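Local structure of malate oxidoreductase (1VL6) at residues A[119-129]-A[147-158]; A[132-143]-A[159-167]. The protein probably catalyses the NAD-dependent oxidative decarboxylation of malate to pyruvate and carbon dioxide. One frame throughout, in Å; residues are numbered along the deposited sequence.

Contact 1: A[119-129]-A[147-158]; sequences SEEEKIISIVK and KCFRILQRLSEE
Ile124, Ile125 and Val128 of helix 121-129 pack against Ile151 and Leu155 of helix 147-158, two neighbouring helices on one side of the parallel sheet of an alpha/beta domain. Their axes run in similar directions, 30° apart, and approach to 9.8 Å. In the apolar seam the CD1 atoms of Ile124 and Ile151 lie 3.9 Å apart. Leu155 divides its branches, CD2 against Ile125 CG2 and CD1 against Val128 CG1. Strand 137-140 lies beneath: Val128 also touches Ile138, and Ile151 and Leu155 touch Leu140.

A salt-bridge network runs along the outer side, centred on Arg154. Glu122 starts out pointing away from the opposite helix, but a bend at chi2 (-63°) brings its carboxylate back, nearly coplanar with the guanidinium. Its OE1 takes NH1 of Arg154 at 2.9 Å and NH2 less closely. Arg154 NE reaches Glu158 OE2 (2.9 Å), while Glu158 OE1 receives Lys129 NZ at 2.7 Å. Ile125 CD1 sits over one guanidinium face, offset toward its rim. A leucine in place of Arg154 would probably leave the Glu122 carboxylate without its cross-helix mate and set Glu158 freer to turn.

At the N-terminal ends, Arg150 NH1 forms a salt bridge to Glu121 OE2, though its hydrogen bond is bent and weak; Glu239 is a second carboxylate partner. Lys147, paired with Asp77, extends its NZ to a lone pair of Ser119 O, 2.9 Å away in the carbonyl plane.

Contact 2: A[132-143]-A[159-167]; sequences EPSFGGINLEDI and MNIPVFHDD
Ile138 and Leu140 lie beside Val163 and His165 on adjacent parallel strands, 137-140 and 163-165, the two strands of a right-handed beta-alpha-beta crossover whose helix is 147-158. The strands are joined by Ile138 N to Pro162 O (2.9 Å), Phe164 N to Ile138 O (3.0 Å) and Leu140 N to Phe164 O (2.8 Å). The side chains of Ile138, Leu140, Val163 and His165 share one face of the sheet, where Leu140 CD1 meets Val163 CG1.

Asn139 lies on the other face, beside Phe164. With CG anti to the backbone N (chi1 177°), its ND2 comes over Phe164 O at 3.2 Å, 55° above the carbonyl plane, so this buried oxygen accepts two N-H groups. The same ND2 binds Asp166 OD1 at 3.0 Å, and both partners lie near the amide plane. Lys99 ties this group together, bridging to Glu141 and Asp166 and bonding Asn139 OD1.

Towards the other end, Ile161 CD1 presses on Ile138 CG1 at 3.5 Å, and the CE of selenomethionine Met159 lies against Glu132 CB. Glu132 OE2 accepts Asn160 N from above the carboxylate plane (3.1 Å).

Beyond the C-terminal strand ends, Glu141, Asp142 and Asp167 gather their carboxylates, consistent with the acidic metal site of malic enzymes. Gln168 bonds ND1 of His165, while His165 NE2 meets a water in the plane of the ring at 2.7 Å, and this water also donates to Ile143 O and Asp167 OD2.

Contact 1 joins two helices on one side of the sheet, contact 2 the internal strand 137-140 with the edge strand 163-165 of this chain, and helix 147-158 links them as the connection between those strands. Their centres are 10 Å apart, and they touch where Cys148 CB meets His165 CE1 and Val128 O meets Met159 CE. Contact 2 is almost wholly buried, and many of its polar groups are met by backbone bonds, Lys99, Gln168 or water. Contact 1 is only partly buried: its apolar side faces the sheet, while its outer side carries paired opposite charges, in contrast to the cluster of acids at the strand ends of contact 2.

Contact 1: A[119-129]-A[147-158]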
loop_
_atom_site.group_PDB
_atom_site.type_symbol
_atom_site.label_atom_id
_atom_site.label_comp_id
_atom_site.label_asym_id
_atom_site.label_seq_id
_atom_site.Cartn_x
_atom_site.Cartn_y
_atom_site.Cartn_z
ATOM N N SER A 119 -2.083 8.339 33.495
ATOM C CA SER A 119 -0.696 8.338 33.816
ATOM C C SER A 119 -0.312 7.739 35.194
ATOM O O SER A 119 0.888 7.582 35.462
ATOM C CB SER A 119 -0.162 9.744 33.587
ATOM O OG SER A 119 -0.584 10.556 34.649
ATOM N N GLU A 120 -1.288 7.344 36.029
ATOM C CA GLU A 120 -0.964 6.550 37.238
ATOM C C GLU A 120 -0.425 5.204 36.792
ATOM O O GLU A 120 -0.978 4.586 35.885
ATOM C CB GLU A 120 -2.172 6.314 38.119
ATOM C CG GLU A 120 -2.417 7.421 39.120
ATOM C CD GLU A 120 -3.872 7.462 39.539
ATOM O OE1 GLU A 120 -4.249 6.693 40.444
ATOM O OE2 GLU A 120 -4.643 8.239 38.934
ATOM N N GLU A 121 0.652 4.754 37.419
ATOM C CA GLU A 121 1.331 3.541 36.948
ATOM C C GLU A 121 0.437 2.276 37.003
ATOM O O GLU A 121 0.380 1.542 36.032
ATOM C CB GLU A 121 2.707 3.348 37.624
ATOM C CG GLU A 121 2.620 3.104 39.123
ATOM C CD GLU A 121 3.949 3.244 39.840
ATOM O OE1 GLU A 121 4.427 4.376 40.067
ATOM O OE2 GLU A 121 4.511 2.203 40.199
ATOM N N GLU A 122 -0.282 2.034 38.093
ATOM C CA GLU A 122 -1.059 0.787 38.175
ATOM C C GLU A 122 -2.115 0.774 37.094
ATOM O O GLU A 122 -2.417 -0.265 36.524
ATOM C CB GLU A 122 -1.733 0.559 39.532
ATOM C CG GLU A 122 -0.812 0.526 40.746
ATOM C CD GLU A 122 0.205 -0.613 40.732
ATOM O OE1 GLU A 122 -0.069 -1.755 40.271
ATOM O OE2 GLU A 122 1.320 -0.340 41.213
ATOM N N LYS A 123 -2.668 1.943 36.804
ATOM C CA LYS A 123 -3.688 2.050 35.787
ATOM C C LYS A 123 -3.163 1.806 34.383
ATOM O O LYS A 123 -3.771 1.028 33.618
ATOM C CB LYS A 123 -4.382 3.383 35.939
ATOM C CG LYS A 123 -5.188 3.386 37.246
ATOM C CD LYS A 123 -6.097 4.572 37.375
ATOM C CE LYS A 123 -6.597 4.703 38.812
ATOM N NZ LYS A 123 -7.467 5.887 38.979
ATOM N N ILE A 124 -2.002 2.387 34.065
ATOM C CA ILE A 124 -1.333 2.101 32.795
ATOM C C ILE A 124 -1.131 0.581 32.702
ATOM O O ILE A 124 -1.442 -0.050 31.682
ATOM C CB ILE A 124 0.072 2.827 32.711
ATOM C CG1 ILE A 124 -0.068 4.314 32.463
ATOM C CG2 ILE A 124 1.002 2.216 31.617
ATOM C CD1 ILE A 124 1.093 5.075 32.937
ATOM N N ILE A 125 -0.612 -0.011 33.772
ATOM C CA ILE A 125 -0.311 -1.458 33.751
ATOM C C ILE A 125 -1.567 -2.262 33.370
ATOM O O ILE A 125 -1.541 -3.104 32.466
ATOM C CB ILE A 125 0.251 -1.939 35.111
ATOM C CG1 ILE A 125 1.645 -1.397 35.304
ATOM C CG2 ILE A 125 0.328 -3.456 35.174
ATOM C CD1 ILE A 125 2.181 -1.631 36.666
ATOM N N SER A 126 -2.674 -1.976 34.034
ATOM C CA SER A 126 -3.850 -2.764 33.747
ATOM C C SER A 126 -4.415 -2.477 32.371
ATOM O O SER A 126 -5.030 -3.362 31.784
ATOM C CB SER A 126 -4.937 -2.621 34.817
ATOM O OG SER A 126 -5.192 -1.285 35.140
ATOM N N ILE A 127 -4.245 -1.251 31.859
ATOM C CA ILE A 127 -4.717 -0.956 30.511
ATOM C C ILE A 127 -3.907 -1.774 29.507
ATOM O O ILE A 127 -4.415 -2.412 28.621
ATOM C CB ILE A 127 -4.655 0.563 30.170
ATOM C CG1 ILE A 127 -5.636 1.370 31.005
ATOM C CG2 ILE A 127 -5.024 0.811 28.699
ATOM C CD1 ILE A 127 -5.260 2.829 31.067
ATOM N N VAL A 128 -2.612 -1.773 29.648
ATOM C CA VAL A 128 -1.833 -2.438 28.645
ATOM C C VAL A 128 -2.042 -3.955 28.702
ATOM O O VAL A 128 -2.100 -4.608 27.653
ATOM C CB VAL A 128 -0.412 -2.046 28.806
ATOM C CG1 VAL A 128 0.468 -2.785 27.810
ATOM C CG2 VAL A 128 -0.307 -0.529 28.684
ATOM N N LYS A 129 -2.159 -4.520 29.903
ATOM C CA LYS A 129 -2.463 -5.952 30.026
ATOM C C LYS A 129 -3.715 -6.327 29.274
ATOM O O LYS A 129 -3.774 -7.383 28.667
ATOM C CB LYS A 129 -2.654 -6.359 31.470
ATOM C CG LYS A 129 -1.354 -6.665 32.210
ATOM C CD LYS A 129 -1.521 -6.482 33.716
ATOM C CE LYS A 129 -2.511 -7.463 34.352
ATOM N NZ LYS A 129 -1.762 -8.620 34.949
ATOM N N LYS A 147 8.573 5.806 37.249
ATOM C CA LYS A 147 7.448 4.896 37.098
ATOM C C LYS A 147 7.667 3.854 35.996
ATOM O O LYS A 147 7.129 2.751 36.073
ATOM C CB LYS A 147 6.117 5.641 36.932
ATOM C CG LYS A 147 5.767 6.067 35.533
ATOM C CD LYS A 147 4.638 7.108 35.518
ATOM C CE LYS A 147 4.276 7.567 34.083
ATOM N NZ LYS A 147 3.205 8.659 34.119
ATOM N N CYS A 148 8.466 4.167 34.987
ATOM C CA CYS A 148 8.655 3.227 33.901
ATOM C C CYS A 148 9.424 1.970 34.354
ATOM O O CYS A 148 9.435 0.952 33.695
ATOM C CB CYS A 148 9.399 3.917 32.745
ATOM S SG CYS A 148 11.016 4.439 33.281
ATOM N N PHE A 149 10.116 2.036 35.460
ATOM C CA PHE A 149 10.827 0.849 35.876
ATOM C C PHE A 149 9.832 -0.245 36.259
ATOM O O PHE A 149 9.875 -1.370 35.747
ATOM C CB PHE A 149 11.749 1.177 37.055
ATOM C CG PHE A 149 12.874 2.142 36.711
ATOM C CD1 PHE A 149 13.732 1.879 35.676
ATOM C CD2 PHE A 149 13.062 3.305 37.440
ATOM C CE1 PHE A 149 14.767 2.762 35.372
ATOM C CE2 PHE A 149 14.105 4.186 37.146
ATOM C CZ PHE A 149 14.953 3.916 36.128
ATOM N N ARG A 150 8.910 0.120 37.145
ATOM C CA ARG A 150 7.882 -0.797 37.639
ATOM C C ARG A 150 6.995 -1.213 36.469
ATOM O O ARG A 150 6.628 -2.396 36.368
ATOM C CB ARG A 150 7.023 -0.139 38.735
ATOM C CG ARG A 150 7.144 -0.695 40.174
ATOM C CD ARG A 150 6.449 0.201 41.305
ATOM N NE ARG A 150 7.337 1.219 41.929
ATOM C CZ ARG A 150 7.542 2.518 41.517
ATOM N NH1 ARG A 150 6.942 3.048 40.451
ATOM N NH2 ARG A 150 8.382 3.309 42.193
ATOM N N ILE A 151 6.676 -0.262 35.578
ATOM C CA ILE A 151 5.771 -0.581 34.480
ATOM C C ILE A 151 6.376 -1.650 33.558
ATOM O O ILE A 151 5.733 -2.655 33.233
ATOM C CB ILE A 151 5.373 0.676 33.706
ATOM C CG1 ILE A 151 4.525 1.582 34.599
ATOM C CG2 ILE A 151 4.576 0.307 32.451
ATOM C CD1 ILE A 151 4.173 2.901 33.969
ATOM N N LEU A 152 7.619 -1.460 33.156
ATOM C CA LEU A 152 8.274 -2.469 32.336
ATOM C C LEU A 152 8.329 -3.833 33.016
ATOM O O LEU A 152 8.020 -4.824 32.426
ATOM C CB LEU A 152 9.686 -2.041 31.958
ATOM C CG LEU A 152 10.450 -3.045 31.097
ATOM C CD1 LEU A 152 9.669 -3.222 29.806
ATOM C CD2 LEU A 152 11.871 -2.550 30.831
ATOM N N GLN A 153 8.759 -3.857 34.263
ATOM C CA GLN A 153 8.985 -5.091 34.952
ATOM C C GLN A 153 7.680 -5.852 35.092
ATOM O O GLN A 153 7.622 -7.052 34.815
ATOM C CB GLN A 153 9.596 -4.818 36.304
ATOM C CG GLN A 153 9.978 -6.086 37.088
ATOM C CD GLN A 153 9.509 -6.017 38.545
ATOM O OE1 GLN A 153 8.290 -6.149 38.846
ATOM N NE2 GLN A 153 10.463 -5.799 39.454
ATOM N N ARG A 154 6.627 -5.149 35.504
ATOM C CA ARG A 154 5.359 -5.814 35.746
ATOM C C ARG A 154 4.786 -6.385 34.454
ATOM O O ARG A 154 4.327 -7.520 34.429
ATOM C CB ARG A 154 4.350 -4.876 36.388
ATOM C CG ARG A 154 4.691 -4.449 37.796
ATOM C CD ARG A 154 4.161 -5.328 38.899
ATOM N NE ARG A 154 2.713 -5.447 38.794
ATOM C CZ ARG A 154 1.843 -4.554 39.280
ATOM N NH1 ARG A 154 2.241 -3.480 39.943
ATOM N NH2 ARG A 154 0.556 -4.738 39.081
ATOM N N LEU A 155 4.807 -5.598 33.396
ATOM C CA LEU A 155 4.192 -6.015 32.159
ATOM C C LEU A 155 4.974 -7.166 31.561
ATOM O O LEU A 155 4.384 -8.143 31.059
ATOM C CB LEU A 155 4.089 -4.843 31.172
ATOM C CG LEU A 155 3.140 -3.725 31.633
ATOM C CD1 LEU A 155 3.218 -2.514 30.718
ATOM C CD2 LEU A 155 1.712 -4.189 31.731
ATOM N N SER A 156 6.297 -7.081 31.591
ATOM C CA SER A 156 7.073 -8.176 31.002
ATOM C C SER A 156 6.898 -9.430 31.835
ATOM O O SER A 156 6.838 -10.522 31.268
ATOM C CB SER A 156 8.538 -7.835 30.771
ATOM O OG SER A 156 8.990 -6.906 31.728
ATOM N N GLU A 157 6.752 -9.290 33.157
ATOM C CA GLU A 157 6.513 -10.450 34.026
ATOM C C GLU A 157 5.131 -11.060 33.797
ATOM O O GLU A 157 4.979 -12.286 33.800
ATOM C CB GLU A 157 6.576 -10.062 35.488
ATOM C CG GLU A 157 7.891 -10.319 36.221
ATOM C CD GLU A 157 8.038 -9.533 37.570
ATOM O OE1 GLU A 157 6.993 -9.054 38.179
ATOM O OE2 GLU A 157 9.233 -9.371 38.009
ATOM N N GLU A 158 4.123 -10.203 33.614
ATOM C CA GLU A 158 2.733 -10.633 33.624
ATOM C C GLU A 158 2.114 -10.892 32.251
ATOM O O GLU A 158 1.059 -11.516 32.154
ATOM C CB GLU A 158 1.893 -9.626 34.396
ATOM C CG GLU A 158 2.263 -9.555 35.865
ATOM C CD GLU A 158 1.582 -8.433 36.620
ATOM O OE1 GLU A 158 0.530 -7.944 36.165
ATOM O OE2 GLU A 158 2.120 -8.049 37.687
#

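Contact 2: A[132-143]-A[159-167]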
loop_
_atom_site.group_PDB
_atom_site.type_symbol
_atom_site.label_atom_id
_atom_site.label_comp_id
_atom_site.label_asym_id
_atom_site.label_seq_id
_atom_site.Cartn_x
_atom_site.Cartn_y
_atom_site.Cartn_z
ATOM N N GLU A 132 -3.535 -7.297 25.518
ATOM C CA GLU A 132 -2.749 -8.427 25.050
ATOM C C GLU A 132 -3.329 -9.194 23.857
ATOM O O GLU A 132 -2.564 -9.586 22.981
ATOM C CB GLU A 132 -2.465 -9.413 26.169
ATOM C CG GLU A 132 -1.461 -10.480 25.733
ATOM C CD GLU A 132 -0.860 -11.264 26.853
ATOM O OE1 GLU A 132 -0.841 -10.768 27.994
ATOM O OE2 GLU A 132 -0.390 -12.373 26.561
ATOM N N PRO A 133 -4.643 -9.438 23.813
ATOM C CA PRO A 133 -5.220 -10.181 22.700
ATOM C C PRO A 133 -5.092 -9.502 21.364
ATOM O O PRO A 133 -5.214 -10.156 20.333
ATOM C CB PRO A 133 -6.720 -10.309 23.083
ATOM C CG PRO A 133 -6.753 -10.113 24.522
ATOM C CD PRO A 133 -5.690 -9.082 24.790
ATOM N N SER A 134 -4.853 -8.196 21.371
ATOM C CA SER A 134 -4.854 -7.419 20.127
ATOM C C SER A 134 -3.480 -7.229 19.479
ATOM O O SER A 134 -3.393 -6.716 18.344
ATOM C CB SER A 134 -5.524 -6.059 20.396
ATOM O OG SER A 134 -6.844 -6.271 20.913
ATOM N N PHE A 135 -2.419 -7.659 20.172
ATOM C CA PHE A 135 -1.048 -7.431 19.691
ATOM C C PHE A 135 -0.136 -8.603 19.869
ATOM O O PHE A 135 -0.324 -9.425 20.745
ATOM C CB PHE A 135 -0.444 -6.237 20.398
ATOM C CG PHE A 135 -1.212 -4.982 20.178
ATOM C CD1 PHE A 135 -1.100 -4.304 19.003
ATOM C CD2 PHE A 135 -2.092 -4.510 21.143
ATOM C CE1 PHE A 135 -1.835 -3.157 18.806
ATOM C CE2 PHE A 135 -2.820 -3.380 20.948
ATOM C CZ PHE A 135 -2.709 -2.714 19.767
ATOM N N GLY A 136 0.883 -8.654 19.024
ATOM C CA GLY A 136 1.977 -9.635 19.170
ATOM C C GLY A 136 3.101 -9.174 20.053
ATOM O O GLY A 136 3.946 -9.978 20.436
ATOM N N GLY A 137 3.109 -7.869 20.355
ATOM C CA GLY A 137 4.202 -7.214 21.108
ATOM C C GLY A 137 3.818 -5.839 21.607
ATOM O O GLY A 137 2.925 -5.211 21.062
ATOM N N ILE A 138 4.462 -5.385 22.674
ATOM C CA ILE A 138 4.247 -4.059 23.218
ATOM C C ILE A 138 5.549 -3.275 23.231
ATOM O O ILE A 138 6.541 -3.725 23.807
ATOM C CB ILE A 138 3.768 -4.167 24.646
ATOM C CG1 ILE A 138 2.533 -5.073 24.751
ATOM C CG2 ILE A 138 3.507 -2.795 25.205
ATOM C CD1 ILE A 138 1.206 -4.408 24.368
ATOM N N ASN A 139 5.537 -2.084 22.642
ATOM C CA ASN A 139 6.653 -1.183 22.730
ATOM C C ASN A 139 6.280 0.000 23.593
ATOM O O ASN A 139 5.546 0.889 23.164
ATOM C CB ASN A 139 7.065 -0.708 21.344
ATOM C CG ASN A 139 8.210 0.313 21.383
ATOM O OD1 ASN A 139 8.236 1.205 20.553
ATOM N ND2 ASN A 139 9.132 0.190 22.346
ATOM N N LEU A 140 6.766 0.005 24.819
ATOM C CA LEU A 140 6.581 1.148 25.723
ATOM C C LEU A 140 7.535 2.219 25.254
ATOM O O LEU A 140 8.693 1.910 24.928
ATOM C CB LEU A 140 6.899 0.763 27.196
ATOM C CG LEU A 140 5.973 -0.274 27.818
ATOM C CD1 LEU A 140 6.542 -0.797 29.066
ATOM C CD2 LEU A 140 4.614 0.334 28.090
ATOM N N GLU A 141 7.054 3.457 25.205
ATOM C CA GLU A 141 7.844 4.542 24.680
ATOM C C GLU A 141 7.509 5.844 25.394
ATOM O O GLU A 141 6.326 6.154 25.606
ATOM C CB GLU A 141 7.588 4.643 23.185
ATOM C CG GLU A 141 8.426 5.700 22.485
ATOM C CD GLU A 141 9.850 5.285 22.167
ATOM O OE1 GLU A 141 10.061 4.139 21.773
ATOM O OE2 GLU A 141 10.747 6.136 22.302
ATOM N N ASP A 142 8.545 6.587 25.797
ATOM C CA ASP A 142 8.395 7.978 26.301
ATOM C C ASP A 142 7.482 8.040 27.506
ATOM O O ASP A 142 6.542 8.879 27.585
ATOM C CB ASP A 142 7.931 8.933 25.164
ATOM C CG ASP A 142 9.033 9.188 24.119
ATOM O OD1 ASP A 142 10.138 8.607 24.242
ATOM O OD2 ASP A 142 8.894 9.965 23.153
ATOM N N ILE A 143 7.762 7.126 28.433
ATOM C CA ILE A 143 7.100 7.065 29.748
ATOM C C ILE A 143 8.160 7.349 30.765
ATOM O O ILE A 143 9.206 6.689 30.786
ATOM C CB ILE A 143 6.490 5.657 30.017
ATOM C CG1 ILE A 143 5.393 5.354 28.992
ATOM C CG2 ILE A 143 5.940 5.557 31.428
ATOM C CD1 ILE A 143 4.986 3.898 28.943
HETATM N N MSE A 159 2.723 -10.394 31.187
HETATM C CA MSE A 159 2.161 -10.606 29.858
HETATM C C MSE A 159 2.889 -11.725 29.151
HETATM O O MSE A 159 3.966 -12.117 29.528
HETATM C CB MSE A 159 2.213 -9.325 29.026
HETATM C CG MSE A 159 1.379 -8.157 29.624
HETATM SE SE MSE A 159 1.384 -6.544 28.493
HETATM C CE MSE A 159 0.258 -7.290 27.134
ATOM N N ASN A 160 2.247 -12.268 28.140
ATOM C CA ASN A 160 2.805 -13.372 27.378
ATOM C C ASN A 160 3.082 -12.990 25.967
ATOM O O ASN A 160 3.026 -13.818 25.103
ATOM C CB ASN A 160 1.824 -14.525 27.366
ATOM C CG ASN A 160 1.845 -15.286 28.645
ATOM O OD1 ASN A 160 0.879 -15.267 29.401
ATOM N ND2 ASN A 160 2.967 -15.917 28.931
ATOM N N ILE A 161 3.268 -11.707 25.748
ATOM C CA ILE A 161 3.838 -11.213 24.546
ATOM C C ILE A 161 4.993 -10.357 25.018
ATOM O O ILE A 161 4.966 -9.914 26.149
ATOM C CB ILE A 161 2.848 -10.376 23.737
ATOM C CG1 ILE A 161 2.219 -9.228 24.570
ATOM C CG2 ILE A 161 1.824 -11.227 23.199
ATOM C CD1 ILE A 161 1.337 -8.241 23.737
ATOM N N PRO A 162 6.020 -10.173 24.205
ATOM C CA PRO A 162 7.176 -9.429 24.640
ATOM C C PRO A 162 6.800 -7.973 24.889
ATOM O O PRO A 162 5.882 -7.442 24.232
ATOM C CB PRO A 162 8.166 -9.560 23.447
ATOM C CG PRO A 162 7.305 -9.820 22.257
ATOM C CD PRO A 162 6.189 -10.691 22.839
ATOM N N VAL A 163 7.476 -7.366 25.861
ATOM C CA VAL A 163 7.322 -5.972 26.158
ATOM C C VAL A 163 8.706 -5.389 26.227
ATOM O O VAL A 163 9.555 -5.907 26.926
ATOM C CB VAL A 163 6.699 -5.788 27.515
ATOM C CG1 VAL A 163 6.449 -4.312 27.801
ATOM C CG2 VAL A 163 5.413 -6.627 27.659
ATOM N N PHE A 164 8.898 -4.293 25.500
ATOM C CA PHE A 164 10.179 -3.655 25.311
ATOM C C PHE A 164 9.955 -2.169 25.536
ATOM O O PHE A 164 8.971 -1.636 25.022
ATOM C CB PHE A 164 10.589 -3.881 23.865
ATOM C CG PHE A 164 11.923 -3.286 23.477
ATOM C CD1 PHE A 164 13.115 -3.825 23.956
ATOM C CD2 PHE A 164 11.992 -2.239 22.584
ATOM C CE1 PHE A 164 14.339 -3.295 23.573
ATOM C CE2 PHE A 164 13.225 -1.698 22.183
ATOM C CZ PHE A 164 14.398 -2.231 22.683
ATOM N N HIS A 165 10.839 -1.512 26.293
ATOM C CA HIS A 165 10.852 -0.027 26.401
ATOM C C HIS A 165 12.167 0.545 25.871
ATOM O O HIS A 165 13.224 0.354 26.488
ATOM C CB HIS A 165 10.643 0.400 27.850
ATOM C CG HIS A 165 10.574 1.876 28.053
ATOM N ND1 HIS A 165 10.768 2.452 29.285
ATOM C CD2 HIS A 165 10.333 2.894 27.198
ATOM C CE1 HIS A 165 10.640 3.764 29.182
ATOM N NE2 HIS A 165 10.389 4.062 27.921
ATOM N N ASP A 166 12.109 1.198 24.717
ATOM C CA ASP A 166 13.305 1.754 24.090
ATOM C C ASP A 166 14.287 2.436 24.985
ATOM O O ASP A 166 15.459 2.111 24.987
ATOM C CB ASP A 166 12.949 2.847 23.104
ATOM C CG ASP A 166 12.644 2.317 21.808
ATOM O OD1 ASP A 166 11.490 1.895 21.582
ATOM O OD2 ASP A 166 13.590 2.252 20.984
ATOM N N ASP A 167 13.806 3.465 25.654
ATOM C CA ASP A 167 14.674 4.370 26.388
ATOM C C ASP A 167 15.444 3.660 27.463
ATOM O O ASP A 167 16.497 4.119 27.874
ATOM C CB ASP A 167 13.840 5.490 27.012
ATOM C CG ASP A 167 13.137 6.329 25.943
ATOM O OD1 ASP A 167 13.955 7.088 25.338
ATOM O OD2 ASP A 167 11.882 6.219 25.600
HETATM O O HOH W 1 10.677 6.768 28.214
#